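PDB 6LF2: SeviL from Septifer virgatus, which is an R-type lectin that binds the glycans of the glycolipids GM1b and asialo-GM1, here in complex with the asialo-GM1 saccharide. Local coordinates for residues Gly10-Arg22 / Gln120-Tyr132. Sequence-based numbering, arbitrary orientation.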
loop_
_atom_site.group_PDB
_atom_site.type_symbol
_atom_site.label_atom_id
_atom_site.label_comp_id
_atom_site.label_asym_id
_atom_site.label_seq_id
_atom_site.Cartn_x
_atom_site.Cartn_y
_atom_site.Cartn_z
ATOM N N GLY B 10 -13.988 4.557 4.505
ATOM C CA GLY B 10 -13.095 3.428 4.705
ATOM C C GLY B 10 -11.850 3.880 5.437
ATOM O O GLY B 10 -11.616 5.073 5.647
ATOM N N LYS B 11 -11.045 2.895 5.820
ATOM C CA LYS B 11 -9.755 3.120 6.454
ATOM C C LYS B 11 -8.680 2.737 5.451
ATOM O O LYS B 11 -8.782 1.683 4.814
ATOM C CB LYS B 11 -9.616 2.280 7.727
ATOM C CG LYS B 11 -10.575 2.650 8.861
ATOM C CD LYS B 11 -10.107 3.873 9.640
ATOM C CE LYS B 11 -11.139 4.273 10.684
ATOM N NZ LYS B 11 -11.521 3.122 11.551
ATOM N N CYS B 12 -7.662 3.581 5.301
ATOM C CA CYS B 12 -6.715 3.343 4.224
ATOM C C CYS B 12 -5.314 3.811 4.577
ATOM O O CYS B 12 -5.115 4.717 5.392
ATOM C CB CYS B 12 -7.165 4.026 2.928
ATOM S SG CYS B 12 -7.169 5.824 3.008
ATOM N N TYR B 13 -4.332 3.171 3.942
ATOM C CA TYR B 13 -2.991 3.722 3.881
ATOM C C TYR B 13 -2.909 4.653 2.678
ATOM O O TYR B 13 -3.634 4.483 1.693
ATOM C CB TYR B 13 -1.935 2.623 3.742
ATOM C CG TYR B 13 -1.843 1.675 4.921
ATOM C CD1 TYR B 13 -0.991 1.942 5.977
ATOM C CD2 TYR B 13 -2.599 0.499 4.961
ATOM C CE1 TYR B 13 -0.893 1.077 7.066
ATOM C CE2 TYR B 13 -2.510 -0.372 6.043
ATOM C CZ TYR B 13 -1.658 -0.078 7.084
ATOM O OH TYR B 13 -1.552 -0.918 8.170
ATOM N N ILE B 14 -2.039 5.653 2.780
ATOM C CA ILE B 14 -1.857 6.667 1.742
ATOM C C ILE B 14 -0.377 6.640 1.379
ATOM O O ILE B 14 0.472 7.163 2.107
ATOM C CB ILE B 14 -2.320 8.057 2.202
ATOM C CG1 ILE B 14 -3.805 7.998 2.584
ATOM C CG2 ILE B 14 -2.077 9.093 1.100
ATOM C CD1 ILE B 14 -4.385 9.299 3.148
ATOM N N GLN B 15 -0.053 5.987 0.261
ATOM C CA GLN B 15 1.319 5.636 -0.064
ATOM C C GLN B 15 1.748 6.289 -1.373
ATOM O O GLN B 15 0.960 6.389 -2.317
ATOM C CB GLN B 15 1.459 4.105 -0.148
ATOM C CG GLN B 15 2.879 3.615 -0.411
ATOM C CD GLN B 15 3.049 2.149 -0.060
ATOM O OE1 GLN B 15 2.840 1.743 1.091
ATOM N NE2 GLN B 15 3.434 1.345 -1.055
ATOM N N ASN B 16 2.999 6.741 -1.415
ATOM C CA ASN B 16 3.511 7.482 -2.557
ATOM C C ASN B 16 4.134 6.551 -3.586
ATOM O O ASN B 16 4.910 5.659 -3.242
ATOM C CB ASN B 16 4.558 8.494 -2.090
ATOM C CG ASN B 16 4.763 9.607 -3.092
ATOM O OD1 ASN B 16 5.524 9.466 -4.053
ATOM N ND2 ASN B 16 4.068 10.722 -2.884
ATOM N N ARG B 17 3.818 6.798 -4.862
ATOM C CA ARG B 17 4.413 6.004 -5.938
ATOM C C ARG B 17 5.925 6.163 -6.009
ATOM O O ARG B 17 6.635 5.218 -6.384
ATOM C CB ARG B 17 3.802 6.397 -7.278
ATOM C CG ARG B 17 4.234 5.490 -8.439
ATOM C CD ARG B 17 3.415 5.827 -9.664
ATOM N NE ARG B 17 3.812 5.042 -10.831
ATOM C CZ ARG B 17 4.850 5.338 -11.605
ATOM N NH1 ARG B 17 5.604 6.395 -11.330
ATOM N NH2 ARG B 17 5.137 4.574 -12.652
ATOM N N GLU B 18 6.448 7.357 -5.704
ATOM C CA GLU B 18 7.838 7.634 -6.039
ATOM C C GLU B 18 8.830 7.010 -5.063
ATOM O O GLU B 18 9.930 6.629 -5.478
ATOM C CB GLU B 18 8.040 9.150 -6.142
ATOM C CG GLU B 18 9.410 9.575 -6.632
ATOM C CD GLU B 18 9.643 9.293 -8.111
ATOM O OE1 GLU B 18 8.708 8.855 -8.814
ATOM O OE2 GLU B 18 10.781 9.514 -8.574
ATOM N N ASN B 19 8.470 6.876 -3.776
ATOM C CA ASN B 19 9.361 6.286 -2.791
ATOM C C ASN B 19 8.724 5.195 -1.936
ATOM O O ASN B 19 9.388 4.682 -1.028
ATOM C CB ASN B 19 9.926 7.379 -1.869
ATOM C CG ASN B 19 8.855 8.049 -1.024
ATOM O OD1 ASN B 19 7.671 7.727 -1.115
ATOM N ND2 ASN B 19 9.276 8.992 -0.190
ATOM N N GLY B 20 7.478 4.813 -2.205
ATOM C CA GLY B 20 6.784 3.830 -1.392
ATOM C C GLY B 20 6.476 4.266 0.022
ATOM O O GLY B 20 6.077 3.427 0.838
ATOM N N GLY B 21 6.655 5.552 0.335
ATOM C CA GLY B 21 6.435 6.025 1.691
ATOM C C GLY B 21 4.974 6.287 2.011
ATOM O O GLY B 21 4.164 6.641 1.148
ATOM N N ARG B 22 4.635 6.123 3.292
ATOM C CA ARG B 22 3.262 6.259 3.758
ATOM C C ARG B 22 3.126 7.513 4.613
ATOM O O ARG B 22 3.959 7.770 5.487
ATOM C CB ARG B 22 2.824 5.016 4.547
ATOM C CG ARG B 22 2.300 3.877 3.668
ATOM C CD ARG B 22 2.773 2.499 4.142
ATOM N NE ARG B 22 4.117 2.203 3.641
ATOM C CZ ARG B 22 5.196 2.037 4.398
ATOM N NH1 ARG B 22 5.120 2.117 5.720
ATOM N NH2 ARG B 22 6.369 1.784 3.824
ATOM N N GLN B 120 2.396 20.215 -11.202
ATOM C CA GLN B 120 2.357 18.757 -11.165
ATOM C C GLN B 120 3.777 18.200 -11.209
ATOM O O GLN B 120 4.606 18.657 -12.002
ATOM C CB GLN B 120 1.530 18.201 -12.324
ATOM C CG GLN B 120 0.047 18.507 -12.226
ATOM C CD GLN B 120 -0.778 17.643 -13.153
ATOM O OE1 GLN B 120 -0.238 16.938 -14.010
ATOM N NE2 GLN B 120 -2.092 17.685 -12.987
ATOM N N THR B 121 4.054 17.219 -10.341
ATOM C CA THR B 121 5.358 16.573 -10.232
ATOM C C THR B 121 5.161 15.076 -10.029
ATOM O O THR B 121 4.056 14.601 -9.767
ATOM C CB THR B 121 6.194 17.098 -9.056
ATOM O OG1 THR B 121 5.728 16.481 -7.847
ATOM C CG2 THR B 121 6.089 18.618 -8.924
ATOM N N GLU B 122 6.265 14.337 -10.112
ATOM C CA GLU B 122 6.208 12.883 -10.020
ATOM C C GLU B 122 5.963 12.384 -8.592
ATOM O O GLU B 122 5.448 11.274 -8.413
ATOM C CB GLU B 122 7.507 12.306 -10.589
ATOM C CG GLU B 122 7.402 10.935 -11.210
ATOM C CD GLU B 122 6.343 10.820 -12.305
ATOM O OE1 GLU B 122 6.058 11.810 -13.020
ATOM O OE2 GLU B 122 5.792 9.713 -12.439
ATOM N N SER B 123 6.298 13.172 -7.570
ATOM C CA SER B 123 6.117 12.766 -6.180
ATOM C C SER B 123 4.744 13.146 -5.609
ATOM O O SER B 123 4.546 13.064 -4.391
ATOM C CB SER B 123 7.223 13.375 -5.326
ATOM O OG SER B 123 7.405 14.725 -5.693
ATOM N N GLU B 124 3.797 13.542 -6.455
ATOM C CA GLU B 124 2.430 13.824 -6.043
ATOM C C GLU B 124 1.482 12.664 -6.283
ATOM O O GLU B 124 0.263 12.833 -6.127
ATOM C CB GLU B 124 1.899 15.055 -6.788
ATOM C CG GLU B 124 2.666 16.316 -6.463
ATOM C CD GLU B 124 2.436 17.417 -7.469
ATOM O OE1 GLU B 124 1.865 17.141 -8.546
ATOM O OE2 GLU B 124 2.824 18.569 -7.165
ATOM N N LYS B 125 1.993 11.498 -6.707
ATOM C CA LYS B 125 1.141 10.373 -7.081
ATOM C C LYS B 125 1.000 9.436 -5.890
ATOM O O LYS B 125 2.004 8.944 -5.367
ATOM C CB LYS B 125 1.721 9.640 -8.289
ATOM C CG LYS B 125 1.851 10.516 -9.524
ATOM C CD LYS B 125 2.541 9.793 -10.662
ATOM C CE LYS B 125 2.614 10.684 -11.887
ATOM N NZ LYS B 125 3.219 9.967 -13.059
ATOM N N TRP B 126 -0.240 9.224 -5.448
ATOM C CA TRP B 126 -0.540 8.416 -4.272
ATOM C C TRP B 126 -1.482 7.274 -4.617
ATOM O O TRP B 126 -2.368 7.401 -5.470
ATOM C CB TRP B 126 -1.197 9.244 -3.160
ATOM C CG TRP B 126 -0.433 10.463 -2.761
ATOM C CD1 TRP B 126 -0.539 11.710 -3.320
ATOM C CD2 TRP B 126 0.530 10.577 -1.706
ATOM N NE1 TRP B 126 0.310 12.579 -2.692
ATOM C CE2 TRP B 126 0.978 11.916 -1.695
ATOM C CE3 TRP B 126 1.061 9.677 -0.766
ATOM C CZ2 TRP B 126 1.933 12.377 -0.789
ATOM C CZ3 TRP B 126 2.009 10.131 0.128
ATOM C CH2 TRP B 126 2.432 11.477 0.117
ATOM N N ILE B 127 -1.307 6.164 -3.908
ATOM C CA ILE B 127 -2.259 5.070 -3.932
ATOM C C ILE B 127 -2.832 4.950 -2.523
ATOM O O ILE B 127 -2.084 4.899 -1.539
ATOM C CB ILE B 127 -1.602 3.769 -4.430
ATOM C CG1 ILE B 127 -2.629 2.630 -4.496
ATOM C CG2 ILE B 127 -0.382 3.415 -3.587
ATOM C CD1 ILE B 127 -2.194 1.483 -5.408
ATOM N N LEU B 128 -4.155 4.994 -2.429
ATOM C CA LEU B 128 -4.869 4.953 -1.159
ATOM C C LEU B 128 -5.523 3.583 -1.091
ATOM O O LEU B 128 -6.511 3.332 -1.782
ATOM C CB LEU B 128 -5.911 6.065 -1.072
ATOM C CG LEU B 128 -5.407 7.508 -1.137
ATOM C CD1 LEU B 128 -5.282 7.974 -2.576
ATOM C CD2 LEU B 128 -6.375 8.400 -0.373
ATOM N N PHE B 129 -4.948 2.676 -0.304
ATOM C CA PHE B 129 -5.420 1.301 -0.310
ATOM C C PHE B 129 -6.001 0.900 1.040
ATOM O O PHE B 129 -5.586 1.391 2.090
ATOM C CB PHE B 129 -4.315 0.315 -0.741
ATOM C CG PHE B 129 -3.070 0.309 0.134
ATOM C CD1 PHE B 129 -2.960 -0.588 1.195
ATOM C CD2 PHE B 129 -1.977 1.117 -0.165
ATOM C CE1 PHE B 129 -1.824 -0.648 1.965
ATOM C CE2 PHE B 129 -0.830 1.066 0.605
ATOM C CZ PHE B 129 -0.746 0.177 1.674
ATOM N N LYS B 130 -6.985 -0.002 0.974
ATOM C CA LYS B 130 -7.722 -0.456 2.148
ATOM C C LYS B 130 -6.782 -1.012 3.207
ATOM O O LYS B 130 -5.939 -1.861 2.909
ATOM C CB LYS B 130 -8.724 -1.534 1.742
ATOM C CG LYS B 130 -9.767 -1.073 0.750
ATOM C CD LYS B 130 -10.644 -2.225 0.292
ATOM C CE LYS B 130 -11.617 -1.758 -0.781
ATOM N NZ LYS B 130 -10.924 -1.015 -1.875
ATOM N N ALA B 131 -6.937 -0.545 4.449
ATOM C CA ALA B 131 -6.088 -1.038 5.534
ATOM C C ALA B 131 -6.545 -2.391 6.067
ATOM O O ALA B 131 -5.713 -3.173 6.546
ATOM C CB ALA B 131 -6.043 -0.029 6.683
ATOM N N TYR B 132 -7.845 -2.679 6.007
ATOM C CA TYR B 132 -8.423 -3.886 6.608
ATOM C C TYR B 132 -9.172 -4.722 5.576
ATOM O O TYR B 132 -9.513 -5.876 5.833
ATOM C CB TYR B 132 -9.397 -3.540 7.742
ATOM C CG TYR B 132 -8.875 -2.601 8.800
ATOM C CD1 TYR B 132 -7.542 -2.604 9.166
ATOM C CD2 TYR B 132 -9.727 -1.713 9.441
ATOM C CE1 TYR B 132 -7.069 -1.743 10.133
ATOM C CE2 TYR B 132 -9.266 -0.851 10.408
ATOM C CZ TYR B 132 -7.934 -0.870 10.751
ATOM O OH TYR B 132 -7.460 -0.014 11.721
ATOM O OXT TYR B 132 -9.487 -4.264 4.476
HETATM O O HOH W 1 -3.563 -2.571 8.327
HETATM O O HOH W 2 6.033 8.386 -9.270
#
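Tyr13 and Phe129 form a hydrogen-bonded pair in an antiparallel ladder between strand 6-16 and strand 126-130; the N-to-C directions of the short segments 10-16 and 126-130 lie 144° apart. The ladder joins the first and last strands of the beta-trefoil, the fold of R-type lectins, and so closes the chain on itself. Both backbone bonds of Gln15 and Ile127 are fairly straight, with Ile127 N to Gln15 O at 2.8 Å. Ala131 N to Lys11 O and Arg17 N to Lys125 O extend the pairing at its two ends.

Tyr13, Gln15, Ile127 and Phe129 share one face of the sheet. Tyr13 CB sits over the Phe129 ring face, 3.7 Å from the ring centroid, as a CH-pi contact. Phe129 CG stands between its own backbone N and carbonyl carbon (chi1 60°), which brings the ring across to Tyr13. The two ring planes are offset, with little overlap. Gln15 OE1 lies at the edge of the Phe129 ring and accepts from Arg22 NE. This face meets the second subunit, where Phe129 stacks on its counterpart Phe129.

Ile14, Asn16, Trp126 and Leu128 occupy the other face. Ile14 CG2 packs on Trp126 CE3 at 3.7 Å, while its CG1 runs beside Leu128. Trp126 NE1 donates to Leu107 O. Beyond the strand ends, Glu122 OE2 takes Lys125 NZ at 2.7 Å and a longer salt bridge from Arg17 NH1.

The Asn16 amide stands nearly upright on the indole, at 84° to it. OD1 accepts from Glu18 N in an Asx turn, and ND2, above the indole face, donates to Ser123 O at 2.8 Å.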